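Local coordinates for protein probable FAD-dependent oxidoreductase PA4991 (Pseudomonas aeruginosa PAO1, PDB 5EZ7) that binds one FAD per monomer and probably acts as an FAD-dependent oxidoreductase of the DAO family, its physiological substrate being unknown, at residues 87-92 against 162-167; 92-97 against 157-162; 252-257 against 293-298; 328-333 against 350-355. All coordinates share one frame; numbering follows the deposited sequence.

Contact 1. Residues 87-92 against 162-167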
loop_
_atom_site.group_PDB
_atom_site.type_symbol
_atom_site.label_atom_id
_atom_site.label_comp_id
_atom_site.label_asym_id
_atom_site.label_seq_id
_atom_site.Cartn_x
_atom_site.Cartn_y
_atom_site.Cartn_z
ATOM N N GLY A 87 14.715 12.077 6.425
ATOM C CA GLY A 87 13.475 11.359 6.697
ATOM C C GLY A 87 13.698 10.164 7.603
ATOM O O GLY A 87 14.829 9.782 7.851
ATOM N N GLU A 88 12.614 9.557 8.065
ATOM C CA GLU A 88 12.702 8.331 8.893
ATOM C C GLU A 88 13.180 7.055 8.134
ATOM O O GLU A 88 13.572 6.080 8.774
ATOM C CB GLU A 88 11.369 8.042 9.579
ATOM C CG GLU A 88 10.319 7.517 8.613
ATOM C CD GLU A 88 8.910 7.638 9.166
ATOM O OE1 GLU A 88 8.273 6.571 9.414
ATOM O OE2 GLU A 88 8.448 8.808 9.366
ATOM N N LEU A 89 13.113 7.064 6.794
ATOM C CA LEU A 89 13.772 6.058 5.946
ATOM C C LEU A 89 14.524 6.735 4.793
ATOM O O LEU A 89 14.175 7.844 4.368
ATOM C CB LEU A 89 12.756 5.079 5.371
ATOM C CG LEU A 89 12.071 4.081 6.322
ATOM C CD1 LEU A 89 11.093 3.230 5.511
ATOM C CD2 LEU A 89 13.059 3.185 7.086
ATOM N N ASP A 90 15.572 6.078 4.302
ATOM C CA ASP A 90 16.252 6.531 3.103
ATOM C C ASP A 90 15.540 6.050 1.837
ATOM O O ASP A 90 15.856 5.001 1.305
ATOM C CB ASP A 90 17.699 6.050 3.081
ATOM C CG ASP A 90 18.511 6.758 2.045
ATOM O OD1 ASP A 90 17.965 7.534 1.233
ATOM O OD2 ASP A 90 19.729 6.572 2.037
ATOM N N LEU A 91 14.604 6.847 1.345
ATOM C CA LEU A 91 13.975 6.613 0.060
ATOM C C LEU A 91 14.503 7.600 -0.965
ATOM O O LEU A 91 13.768 7.996 -1.857
ATOM C CB LEU A 91 12.449 6.751 0.179
ATOM C CG LEU A 91 11.718 5.921 1.242
ATOM C CD1 LEU A 91 10.219 6.069 1.102
ATOM C CD2 LEU A 91 12.097 4.447 1.241
ATOM N N ARG A 92 15.761 8.009 -0.866
ATOM C CA ARG A 92 16.273 8.934 -1.879
ATOM C C ARG A 92 16.313 8.261 -3.254
ATOM O O ARG A 92 16.711 7.106 -3.374
ATOM C CB ARG A 92 17.642 9.458 -1.503
ATOM C CG ARG A 92 17.567 10.606 -0.503
ATOM C CD ARG A 92 18.926 10.961 0.044
ATOM N NE ARG A 92 19.609 9.771 0.546
ATOM C CZ ARG A 92 20.754 9.783 1.218
ATOM N NH1 ARG A 92 21.275 8.626 1.614
ATOM N NH2 ARG A 92 21.374 10.920 1.538
ATOM N N ARG A 162 10.615 -1.662 -4.561
ATOM C CA ARG A 162 11.998 -2.018 -4.941
ATOM C C ARG A 162 13.007 -1.473 -3.899
ATOM O O ARG A 162 13.840 -2.192 -3.410
ATOM C CB ARG A 162 12.346 -1.527 -6.374
ATOM C CG ARG A 162 13.867 -1.404 -6.621
ATOM C CD ARG A 162 14.303 -0.351 -7.623
ATOM N NE ARG A 162 13.920 1.019 -7.272
ATOM C CZ ARG A 162 14.610 1.872 -6.504
ATOM N NH1 ARG A 162 15.787 1.525 -5.929
ATOM N NH2 ARG A 162 14.094 3.096 -6.298
ATOM N N ARG A 163 12.893 -0.198 -3.559
ATOM C CA ARG A 163 13.757 0.435 -2.545
ATOM C C ARG A 163 13.614 -0.143 -1.136
ATOM O O ARG A 163 14.600 -0.388 -0.449
ATOM C CB ARG A 163 13.482 1.938 -2.490
ATOM C CG ARG A 163 14.431 2.746 -1.600
ATOM C CD ARG A 163 15.909 2.421 -1.829
ATOM N NE ARG A 163 16.745 3.177 -0.908
ATOM C CZ ARG A 163 18.050 2.964 -0.678
ATOM N NH1 ARG A 163 18.715 1.983 -1.296
ATOM N NH2 ARG A 163 18.700 3.744 0.188
ATOM N N LEU A 164 12.384 -0.384 -0.706
ATOM C CA LEU A 164 12.180 -1.014 0.587
ATOM C C LEU A 164 12.724 -2.426 0.605
ATOM O O LEU A 164 13.166 -2.886 1.652
ATOM C CB LEU A 164 10.726 -1.023 1.000
ATOM C CG LEU A 164 10.078 0.336 1.221
ATOM C CD1 LEU A 164 8.579 0.193 1.323
ATOM C CD2 LEU A 164 10.548 1.006 2.488
ATOM N N ALA A 165 12.721 -3.105 -0.536
ATOM C CA ALA A 165 13.327 -4.418 -0.618
ATOM C C ALA A 165 14.827 -4.321 -0.564
ATOM O O ALA A 165 15.443 -5.165 0.037
ATOM C CB ALA A 165 12.894 -5.131 -1.876
ATOM N N GLU A 166 15.428 -3.309 -1.187
ATOM C CA GLU A 166 16.863 -3.046 -1.009
ATOM C C GLU A 166 17.215 -2.819 0.464
ATOM O O GLU A 166 18.168 -3.407 0.996
ATOM C CB GLU A 166 17.314 -1.832 -1.841
ATOM C CG GLU A 166 17.645 -2.174 -3.300
ATOM C CD GLU A 166 17.656 -0.990 -4.274
ATOM O OE1 GLU A 166 17.469 0.190 -3.855
ATOM O OE2 GLU A 166 17.840 -1.255 -5.498
ATOM N N LEU A 167 16.434 -1.965 1.126
ATOM C CA LEU A 167 16.632 -1.679 2.578
ATOM C C LEU A 167 16.459 -2.888 3.489
ATOM O O LEU A 167 16.933 -2.873 4.612
ATOM C CB LEU A 167 15.688 -0.560 3.043
ATOM C CG LEU A 167 16.018 0.811 2.453
ATOM C CD1 LEU A 167 14.941 1.808 2.819
ATOM C CD2 LEU A 167 17.371 1.307 2.910
#

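Contact 2. Residues 92-97 against 157-162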
loop_
_atom_site.group_PDB
_atom_site.type_symbol
_atom_site.label_atom_id
_atom_site.label_comp_id
_atom_site.label_asym_id
_atom_site.label_seq_id
_atom_site.Cartn_x
_atom_site.Cartn_y
_atom_site.Cartn_z
ATOM N N ARG A 92 15.761 8.009 -0.866
ATOM C CA ARG A 92 16.273 8.934 -1.879
ATOM C C ARG A 92 16.313 8.261 -3.254
ATOM O O ARG A 92 16.711 7.106 -3.374
ATOM C CB ARG A 92 17.642 9.458 -1.503
ATOM C CG ARG A 92 17.567 10.606 -0.503
ATOM C CD ARG A 92 18.926 10.961 0.044
ATOM N NE ARG A 92 19.609 9.771 0.546
ATOM C CZ ARG A 92 20.754 9.783 1.218
ATOM N NH1 ARG A 92 21.275 8.626 1.614
ATOM N NH2 ARG A 92 21.374 10.920 1.538
ATOM N N GLY A 93 15.853 8.986 -4.268
ATOM C CA GLY A 93 15.783 8.460 -5.649
ATOM C C GLY A 93 14.609 7.522 -5.956
ATOM O O GLY A 93 14.560 6.882 -7.019
ATOM N N VAL A 94 13.652 7.440 -5.045
ATOM C CA VAL A 94 12.378 6.829 -5.359
ATOM C C VAL A 94 11.604 7.800 -6.264
ATOM O O VAL A 94 11.574 9.010 -6.046
ATOM C CB VAL A 94 11.605 6.453 -4.077
ATOM C CG1 VAL A 94 10.218 5.908 -4.407
ATOM C CG2 VAL A 94 12.405 5.418 -3.277
ATOM N N ARG A 95 11.005 7.234 -7.297
ATOM C CA ARG A 95 10.244 7.967 -8.272
ATOM C C ARG A 95 8.905 8.390 -7.689
ATOM O O ARG A 95 8.164 7.564 -7.153
ATOM C CB ARG A 95 9.980 7.093 -9.496
ATOM C CG ARG A 95 10.984 7.173 -10.653
ATOM C CD ARG A 95 10.408 6.448 -11.904
ATOM N NE ARG A 95 9.276 7.173 -12.516
ATOM C CZ ARG A 95 8.627 6.836 -13.652
ATOM N NH1 ARG A 95 7.628 7.612 -14.103
ATOM N NH2 ARG A 95 8.944 5.737 -14.354
ATOM N N LEU A 96 8.627 9.685 -7.769
ATOM C CA LEU A 96 7.281 10.193 -7.651
ATOM C C LEU A 96 6.642 10.254 -9.029
ATOM O O LEU A 96 7.258 10.709 -9.990
ATOM C CB LEU A 96 7.299 11.611 -7.120
ATOM C CG LEU A 96 7.785 11.867 -5.710
ATOM C CD1 LEU A 96 7.497 13.340 -5.366
ATOM C CD2 LEU A 96 7.114 10.882 -4.757
ATOM N N LEU A 97 5.408 9.809 -9.126
ATOM C CA LEU A 97 4.667 10.036 -10.337
ATOM C C LEU A 97 4.288 11.528 -10.426
ATOM O O LEU A 97 4.384 12.119 -11.496
ATOM C CB LEU A 97 3.449 9.090 -10.432
ATOM C CG LEU A 97 3.795 7.599 -10.633
ATOM C CD1 LEU A 97 2.544 6.729 -10.679
ATOM C CD2 LEU A 97 4.640 7.351 -11.882
ATOM N N VAL A 157 4.673 3.216 -6.948
ATOM C CA VAL A 157 4.695 2.177 -5.913
ATOM C C VAL A 157 5.650 1.023 -6.228
ATOM O O VAL A 157 6.428 0.634 -5.375
ATOM C CB VAL A 157 3.291 1.654 -5.527
ATOM C CG1 VAL A 157 3.397 0.569 -4.472
ATOM C CG2 VAL A 157 2.443 2.796 -4.964
ATOM N N PRO A 158 5.613 0.488 -7.447
ATOM C CA PRO A 158 6.631 -0.525 -7.733
ATOM C C PRO A 158 8.090 -0.084 -7.412
ATOM O O PRO A 158 8.875 -0.875 -6.884
ATOM C CB PRO A 158 6.484 -0.776 -9.223
ATOM C CG PRO A 158 5.175 -0.166 -9.635
ATOM C CD PRO A 158 4.590 0.612 -8.507
ATOM N N ASP A 159 8.438 1.150 -7.745
ATOM C CA ASP A 159 9.744 1.684 -7.419
ATOM C C ASP A 159 9.958 1.919 -5.893
ATOM O O ASP A 159 11.074 1.818 -5.396
ATOM C CB ASP A 159 9.955 2.964 -8.183
ATOM C CG ASP A 159 11.378 3.387 -8.192
ATOM O OD1 ASP A 159 12.222 2.569 -8.655
ATOM O OD2 ASP A 159 11.654 4.517 -7.694
ATOM N N LEU A 160 8.873 2.216 -5.171
ATOM C CA LEU A 160 8.908 2.318 -3.705
ATOM C C LEU A 160 9.248 0.989 -3.043
ATOM O O LEU A 160 10.082 0.900 -2.104
ATOM C CB LEU A 160 7.577 2.818 -3.185
ATOM C CG LEU A 160 7.375 2.774 -1.670
ATOM C CD1 LEU A 160 8.408 3.611 -0.895
ATOM C CD2 LEU A 160 5.962 3.227 -1.393
ATOM N N ILE A 161 8.576 -0.035 -3.554
ATOM C CA ILE A 161 8.740 -1.412 -3.102
ATOM C C ILE A 161 10.087 -1.967 -3.373
ATOM O O ILE A 161 10.608 -2.666 -2.514
ATOM C CB ILE A 161 7.654 -2.297 -3.750
ATOM C CG1 ILE A 161 6.393 -2.091 -2.947
ATOM C CG2 ILE A 161 7.990 -3.776 -3.746
ATOM C CD1 ILE A 161 5.232 -2.089 -3.844
ATOM N N ARG A 162 10.615 -1.662 -4.561
ATOM C CA ARG A 162 11.998 -2.018 -4.941
ATOM C C ARG A 162 13.007 -1.473 -3.899
ATOM O O ARG A 162 13.840 -2.192 -3.410
ATOM C CB ARG A 162 12.346 -1.527 -6.374
ATOM C CG ARG A 162 13.867 -1.404 -6.621
ATOM C CD ARG A 162 14.303 -0.351 -7.623
ATOM N NE ARG A 162 13.920 1.019 -7.272
ATOM C CZ ARG A 162 14.610 1.872 -6.504
ATOM N NH1 ARG A 162 15.787 1.525 -5.929
ATOM N NH2 ARG A 162 14.094 3.096 -6.298
#

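Contact 3. Residues 252-257 against 293-298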
loop_
_atom_site.group_PDB
_atom_site.type_symbol
_atom_site.label_atom_id
_atom_site.label_comp_id
_atom_site.label_asym_id
_atom_site.label_seq_id
_atom_site.Cartn_x
_atom_site.Cartn_y
_atom_site.Cartn_z
ATOM N N LYS A 252 -17.249 12.547 -0.937
ATOM C CA LYS A 252 -16.353 11.579 -1.558
ATOM C C LYS A 252 -16.073 11.821 -3.051
ATOM O O LYS A 252 -16.951 12.312 -3.772
ATOM C CB LYS A 252 -16.901 10.178 -1.338
ATOM C CG LYS A 252 -17.021 9.855 0.146
ATOM C CD LYS A 252 -16.440 8.499 0.477
ATOM C CE LYS A 252 -16.395 8.303 1.975
ATOM N NZ LYS A 252 -16.106 6.871 2.262
ATOM N N PRO A 253 -14.848 11.481 -3.517
ATOM C CA PRO A 253 -14.572 11.646 -4.950
ATOM C C PRO A 253 -15.508 10.807 -5.825
ATOM O O PRO A 253 -15.727 9.628 -5.539
ATOM C CB PRO A 253 -13.129 11.142 -5.107
ATOM C CG PRO A 253 -12.556 11.119 -3.732
ATOM C CD PRO A 253 -13.696 10.920 -2.787
ATOM N N ARG A 254 -16.041 11.436 -6.862
ATOM C CA ARG A 254 -16.829 10.797 -7.927
ATOM C C ARG A 254 -15.931 9.770 -8.644
ATOM O O ARG A 254 -16.266 8.585 -8.738
ATOM C CB ARG A 254 -17.322 11.911 -8.881
ATOM C CG ARG A 254 -18.284 11.553 -10.018
ATOM C CD ARG A 254 -19.284 12.715 -10.256
ATOM N NE ARG A 254 -19.903 12.779 -11.592
ATOM C CZ ARG A 254 -21.008 12.120 -11.998
ATOM N NH1 ARG A 254 -21.449 12.302 -13.259
ATOM N NH2 ARG A 254 -21.669 11.275 -11.186
ATOM N N ILE A 255 -14.776 10.251 -9.112
ATOM C CA ILE A 255 -13.686 9.433 -9.616
ATOM C C ILE A 255 -12.385 9.975 -9.068
ATOM O O ILE A 255 -12.292 11.177 -8.774
ATOM C CB ILE A 255 -13.598 9.433 -11.157
ATOM C CG1 ILE A 255 -13.245 10.827 -11.710
ATOM C CG2 ILE A 255 -14.921 8.969 -11.761
ATOM C CD1 ILE A 255 -12.727 10.808 -13.141
ATOM N N THR A 256 -11.402 9.087 -8.962
ATOM C CA THR A 256 -10.021 9.419 -8.560
ATOM C C THR A 256 -9.112 8.936 -9.730
ATOM O O THR A 256 -9.090 7.749 -10.045
ATOM C CB THR A 256 -9.647 8.779 -7.155
ATOM O OG1 THR A 256 -10.351 9.455 -6.105
ATOM C CG2 THR A 256 -8.174 8.899 -6.810
ATOM N N VAL A 257 -8.413 9.869 -10.383
ATOM C CA VAL A 257 -7.510 9.522 -11.473
ATOM C C VAL A 257 -6.051 9.595 -11.043
ATOM O O VAL A 257 -5.609 10.597 -10.511
ATOM C CB VAL A 257 -7.661 10.445 -12.701
ATOM C CG1 VAL A 257 -6.818 9.943 -13.879
ATOM C CG2 VAL A 257 -9.109 10.528 -13.136
ATOM N N ARG A 293 -16.460 5.053 -19.644
ATOM C CA ARG A 293 -16.401 5.856 -20.904
ATOM C C ARG A 293 -17.304 7.053 -20.868
ATOM O O ARG A 293 -16.922 8.101 -21.344
ATOM C CB ARG A 293 -16.846 5.116 -22.153
ATOM C CG ARG A 293 -15.954 4.021 -22.636
ATOM C CD ARG A 293 -16.571 3.445 -23.901
ATOM N NE ARG A 293 -15.903 2.205 -24.266
ATOM C CZ ARG A 293 -14.839 2.109 -25.068
ATOM N NH1 ARG A 293 -14.293 3.203 -25.640
ATOM N NH2 ARG A 293 -14.306 0.897 -25.318
ATOM N N ARG A 294 -18.522 6.869 -20.377
ATOM C CA ARG A 294 -19.423 7.980 -20.209
ATOM C C ARG A 294 -18.785 9.069 -19.356
ATOM O O ARG A 294 -18.775 10.237 -19.731
ATOM C CB ARG A 294 -20.770 7.541 -19.606
ATOM C CG ARG A 294 -21.720 6.899 -20.618
ATOM C CD ARG A 294 -23.129 6.728 -20.024
ATOM N NE ARG A 294 -23.133 5.826 -18.857
ATOM C CZ ARG A 294 -23.178 4.492 -18.926
ATOM N NH1 ARG A 294 -23.150 3.758 -17.798
ATOM N NH2 ARG A 294 -23.228 3.879 -20.119
ATOM N N GLU A 295 -18.202 8.673 -18.226
ATOM C CA GLU A 295 -17.719 9.666 -17.282
ATOM C C GLU A 295 -16.474 10.435 -17.774
ATOM O O GLU A 295 -16.383 11.654 -17.601
ATOM C CB GLU A 295 -17.561 9.033 -15.913
ATOM C CG GLU A 295 -18.913 8.753 -15.253
ATOM C CD GLU A 295 -19.373 9.907 -14.382
ATOM O OE1 GLU A 295 -18.852 10.005 -13.224
ATOM O OE2 GLU A 295 -20.240 10.712 -14.863
ATOM N N LEU A 296 -15.551 9.750 -18.441
ATOM C CA LEU A 296 -14.444 10.448 -19.089
ATOM C C LEU A 296 -14.836 11.358 -20.267
ATOM O O LEU A 296 -14.260 12.422 -20.404
ATOM C CB LEU A 296 -13.340 9.489 -19.494
ATOM C CG LEU A 296 -12.669 8.878 -18.266
ATOM C CD1 LEU A 296 -11.750 7.735 -18.697
ATOM C CD2 LEU A 296 -11.933 9.921 -17.432
ATOM N N ALA A 297 -15.807 10.959 -21.077
ATOM C CA ALA A 297 -16.383 11.830 -22.125
ATOM C C ALA A 297 -16.944 13.130 -21.554
ATOM O O ALA A 297 -16.827 14.187 -22.197
ATOM C CB ALA A 297 -17.475 11.094 -22.902
ATOM N N LYS A 298 -17.540 13.068 -20.359
ATOM C CA LYS A 298 -18.044 14.279 -19.703
ATOM C C LYS A 298 -16.972 15.152 -19.094
ATOM O O LYS A 298 -17.040 16.373 -19.208
ATOM C CB LYS A 298 -19.032 13.959 -18.591
ATOM C CG LYS A 298 -20.318 13.357 -19.092
ATOM C CD LYS A 298 -21.474 13.681 -18.164
ATOM C CE LYS A 298 -22.447 12.513 -18.094
ATOM N NZ LYS A 298 -23.563 12.873 -17.176
#

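Contact 4. Residues 328-333 against 350-355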
loop_
_atom_site.group_PDB
_atom_site.type_symbol
_atom_site.label_atom_id
_atom_site.label_comp_id
_atom_site.label_asym_id
_atom_site.label_seq_id
_atom_site.Cartn_x
_atom_site.Cartn_y
_atom_site.Cartn_z
ATOM N N PRO A 328 -10.306 5.745 13.632
ATOM C CA PRO A 328 -10.420 5.747 12.169
ATOM C C PRO A 328 -9.208 6.117 11.264
ATOM O O PRO A 328 -8.738 5.240 10.509
ATOM C CB PRO A 328 -11.616 6.661 11.929
ATOM C CG PRO A 328 -12.505 6.329 13.075
ATOM C CD PRO A 328 -11.578 6.159 14.260
ATOM N N ASP A 329 -8.679 7.344 11.279
ATOM C CA ASP A 329 -7.588 7.662 10.286
ATOM C C ASP A 329 -6.218 7.231 10.819
ATOM O O ASP A 329 -5.265 8.010 10.820
ATOM C CB ASP A 329 -7.549 9.158 9.927
ATOM C CG ASP A 329 -8.886 9.698 9.374
ATOM O OD1 ASP A 329 -9.507 9.025 8.535
ATOM O OD2 ASP A 329 -9.296 10.829 9.760
ATOM N N ASN A 330 -6.149 5.985 11.298
ATOM C CA ASN A 330 -4.950 5.408 11.967
ATOM C C ASN A 330 -4.729 3.995 11.498
ATOM O O ASN A 330 -5.667 3.318 11.043
ATOM C CB ASN A 330 -5.092 5.363 13.484
ATOM C CG ASN A 330 -5.241 6.731 14.100
ATOM O OD1 ASN A 330 -4.267 7.308 14.580
ATOM N ND2 ASN A 330 -6.462 7.264 14.085
ATOM N N ALA A 331 -3.484 3.549 11.593
ATOM C CA ALA A 331 -3.185 2.155 11.410
ATOM C C ALA A 331 -3.845 1.428 12.564
ATOM O O ALA A 331 -4.159 2.043 13.573
ATOM C CB ALA A 331 -1.677 1.933 11.443
ATOM N N PHE A 332 -4.099 0.139 12.387
ATOM C CA PHE A 332 -4.627 -0.720 13.458
ATOM C C PHE A 332 -3.574 -1.794 13.869
ATOM O O PHE A 332 -2.962 -2.473 13.007
ATOM C CB PHE A 332 -5.936 -1.378 12.993
ATOM C CG PHE A 332 -6.480 -2.392 13.959
ATOM C CD1 PHE A 332 -6.027 -3.708 13.948
ATOM C CD2 PHE A 332 -7.399 -2.017 14.938
ATOM C CE1 PHE A 332 -6.518 -4.610 14.872
ATOM C CE2 PHE A 332 -7.860 -2.928 15.883
ATOM C CZ PHE A 332 -7.436 -4.222 15.835
ATOM N N LEU A 333 -3.390 -1.958 15.169
ATOM C CA LEU A 333 -2.547 -3.005 15.709
ATOM C C LEU A 333 -3.179 -3.647 16.915
ATOM O O LEU A 333 -3.755 -2.964 17.732
ATOM C CB LEU A 333 -1.203 -2.431 16.113
ATOM C CG LEU A 333 -0.103 -3.408 16.560
ATOM C CD1 LEU A 333 0.247 -4.434 15.525
ATOM C CD2 LEU A 333 1.134 -2.603 16.877
ATOM N N ALA A 350 1.348 3.523 6.441
ATOM C CA ALA A 350 2.330 2.498 6.761
ATOM C C ALA A 350 3.338 2.983 7.794
ATOM O O ALA A 350 3.686 2.221 8.670
ATOM C CB ALA A 350 3.045 2.004 5.533
ATOM N N PRO A 351 3.781 4.255 7.730
ATOM C CA PRO A 351 4.676 4.714 8.792
ATOM C C PRO A 351 4.035 4.798 10.213
ATOM O O PRO A 351 4.753 4.787 11.216
ATOM C CB PRO A 351 5.122 6.111 8.306
ATOM C CG PRO A 351 4.672 6.233 6.893
ATOM C CD PRO A 351 3.506 5.320 6.753
ATOM N N ASP A 352 2.715 4.929 10.285
ATOM C CA ASP A 352 1.986 4.930 11.547
ATOM C C ASP A 352 1.899 3.492 12.070
ATOM O O ASP A 352 1.964 3.255 13.278
ATOM C CB ASP A 352 0.587 5.573 11.379
ATOM C CG ASP A 352 -0.162 5.695 12.698
ATOM O OD1 ASP A 352 0.299 6.482 13.568
ATOM O OD2 ASP A 352 -1.195 4.994 12.897
ATOM N N PHE A 353 1.781 2.536 11.161
ATOM C CA PHE A 353 1.777 1.108 11.532
ATOM C C PHE A 353 3.105 0.727 12.163
ATOM O O PHE A 353 3.110 0.182 13.263
ATOM C CB PHE A 353 1.439 0.213 10.338
ATOM C CG PHE A 353 1.489 -1.263 10.634
ATOM C CD1 PHE A 353 0.438 -1.897 11.296
ATOM C CD2 PHE A 353 2.569 -2.031 10.236
ATOM C CE1 PHE A 353 0.469 -3.252 11.565
ATOM C CE2 PHE A 353 2.606 -3.399 10.496
ATOM C CZ PHE A 353 1.564 -4.002 11.172
ATOM N N ALA A 354 4.210 1.062 11.492
ATOM C CA ALA A 354 5.540 0.973 12.074
ATOM C C ALA A 354 5.666 1.641 13.459
ATOM O O ALA A 354 6.132 1.011 14.380
ATOM C CB ALA A 354 6.603 1.486 11.107
ATOM N N ASP A 355 5.250 2.892 13.603
ATOM C CA ASP A 355 5.282 3.593 14.933
ATOM C C ASP A 355 4.550 2.816 16.012
ATOM O O ASP A 355 5.023 2.771 17.139
ATOM C CB ASP A 355 4.622 4.977 14.897
ATOM C CG ASP A 355 5.355 5.981 14.010
ATOM O OD1 ASP A 355 6.584 5.860 13.818
ATOM O OD2 ASP A 355 4.683 6.915 13.489
#

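Contact 1. Residues 87-92 against 162-167
R163 and L167, one turn apart on helix 157-168, meet the loop 87-92, which runs from helix 75-82 towards strand 96-98 in this DAO-family flavoprotein and contains an Asx turn at D90. R163 comes first. Its CG lies anti to the backbone N (chi1 -173°) and the chain bends at chi2, and NE gives the D90 carbonyl oxygen a hydrogen bond of 3.0 Å, 154° at the hydrogen, with the acceptor near the guanidinium plane. NH2 adds a weak bond to the same oxygen and a long salt bridge, 3.5 Å, to D90 OD2. Arginine suits this place because its several N-H groups serve a carbonyl and a carboxylate together; E166 OE1 takes NH1 in a weak bond on the helix itself. L164 is buried, its CD2 3.8 Å from L89 CD1 and 4.0 Å from L91 CD2, L164 and L89 crossing at about a right angle; W21 of helix 17-28 also packs on L89 and L91. L167 brings CD1 to 3.7 Å from D90 O. The D90 carboxylate is held from its own segment as well: R92 NH1 reaches OD2 at 2.6 Å and R92 NE reaches OD1, while R92 N closes the Asx turn on OD1 from the face opposite to R92 NE.

Contact 2. Residues 92-97 against 157-162
V94 and L160 bring the two backbones together, their CA atoms 5.9 Å apart, where the chain leading into strand 96-98 passes the first turns of helix 157-168. The same helix follows strand 153-155, the neighbour of 96-98 in a small antiparallel sheet. G93 has a positive phi (78°), a conformation that glycine adopts readily, and the chain is extended from V94 to L96, before the corner at L97. The R95 amide faces the helix, and its N gives D159 OD2 a hydrogen bond of 2.8 Å, 166° at the hydrogen. That oxygen is approached on its anti side, a little out of the carboxylate plane. Aspartate fits here because its short chain, with CG anti to the backbone N (chi1 -165°), presents OD2 to the passing backbone while both oxygens stay within reach of R162, three residues on. R162 grips the carboxylate side-on, NE to OD1 at 2.7 Å and NH2 to OD2 at 3.1 Å, both nitrogens lying above the carboxylate plane. OD2 therefore accepts from a backbone amide and a guanidinium at once, which probably helps to keep D159 ionised. V94 supplies the apolar part: a compact branched residue can lie close to a helix backbone, and F155 packs on it too. V94 CG1 sits 3.9 Å from L160 CA and 4.2 Å from L160 CB, while V94 CG2 is 4.2 Å from R162 NH2.

Contact 3. Residues 252-257 against 293-298
R254 reaches across to E295, starting from a CB whose bond is directed at helix 285-299. CG stands anti to the backbone N (chi1 -174°) and lies 3.6 Å from E295 OE1, so the contact with the carboxylate begins on the aliphatic part of the chain. R254 CD follows, 4.0 Å from E295 OE1. At R254 NE the distance to E295 OE1 is 3.4 Å, and CZ has both carboxylate oxygens close by, OE1 lying over the centre of one guanidinium face. The two planes are nearly perpendicular, 84° apart. NH1 finishes the approach with a salt bridge of 2.6 Å to E295 OE2, which also comes over the face, so the pairing appears chiefly electrostatic. This joins the start of strand 255-261, an inner strand of the large mixed sheet, to helix 285-299. Glutamate suits a largely buried helix position because its chain is long enough to bring a charge out to an arginine at the surface; chi2 of -92° bends it at CD. A mercury ion is bound near that arginine. K298 NZ, a like charge, is 4.5 Å from R254 NH1 and lies near the guanidinium plane. Beside the ion pair the apolar contact is loose, I255 CD1 4.5 Å from L296 CD2.

Contact 4. Residues 328-333 against 350-355
A331 and D352 make the polar link of this contact: the A331 amide N gives D352 OD2 a hydrogen bond of 3.0 Å, 156° at the hydrogen; the oxygen accepts with its anti lone pair. D352 has CG anti to its own backbone N (chi1 -175°), which carries CG off the helix, towards the chain that leads into strand 332-336. Its stronger partner is R356, one turn further along the helix, whose NE forms a salt bridge with the same OD2. A buried carboxylate is thus met by both an amide and a cation, and its negative charge is probably stabilised. N330 crosses D352 at a slant, its CB 4.0 Å from D352 OD2, and its OD1 accepts a weak hydrogen bond from R356.

Apolar contacts take over beyond A331. Its methyl group, directed at the helix, lies 3.7 Å from F353 CB and packs closely on the helix backbone at F353 N; alanine is small enough to let the two backbones come within 5.1 Å, measured between the CA atoms of A331 and F353. The contact packs the start of the outermost strand of the six-stranded Rossmann-type sheet on helix 350-364, which begins just after the FAD-binding residues L347 and A348. F353 also touches A18, another FAD-binding residue, on helix 17-28.

The ring of F353 is met mostly at its edge. A331 CB lies there, and so does F332 O, in the ring plane and 3.8 Å from F353 CE1. The L333 and F353 side chains cross at about a right angle, and L333 CD1 lies 4.1 Å from F353 CE1.

In the fold
Contacts 1 and 2 form one continuous patch on helix 157-168: they share R92 and R162, contact 2 is nested within the chain loop closed by contact 1, and L91 packs on L160 where they join. Both are partly buried, with leucine or valine inside and arginine-aspartate pairs outside. Contact 4 is more buried and lies nearest the flavin; it meets contact 1 where E88 packs on P351, and R25 and R78 pair with both E88 and D355. Contact 3 stands apart on the large mixed sheet, about 34 Å from contact 1 between centres; E295, I255 and L296 are buried, R254 and K298 exposed at its margin. There an ion pair replaces the amide-to-carboxylate bonds of contacts 2 and 4.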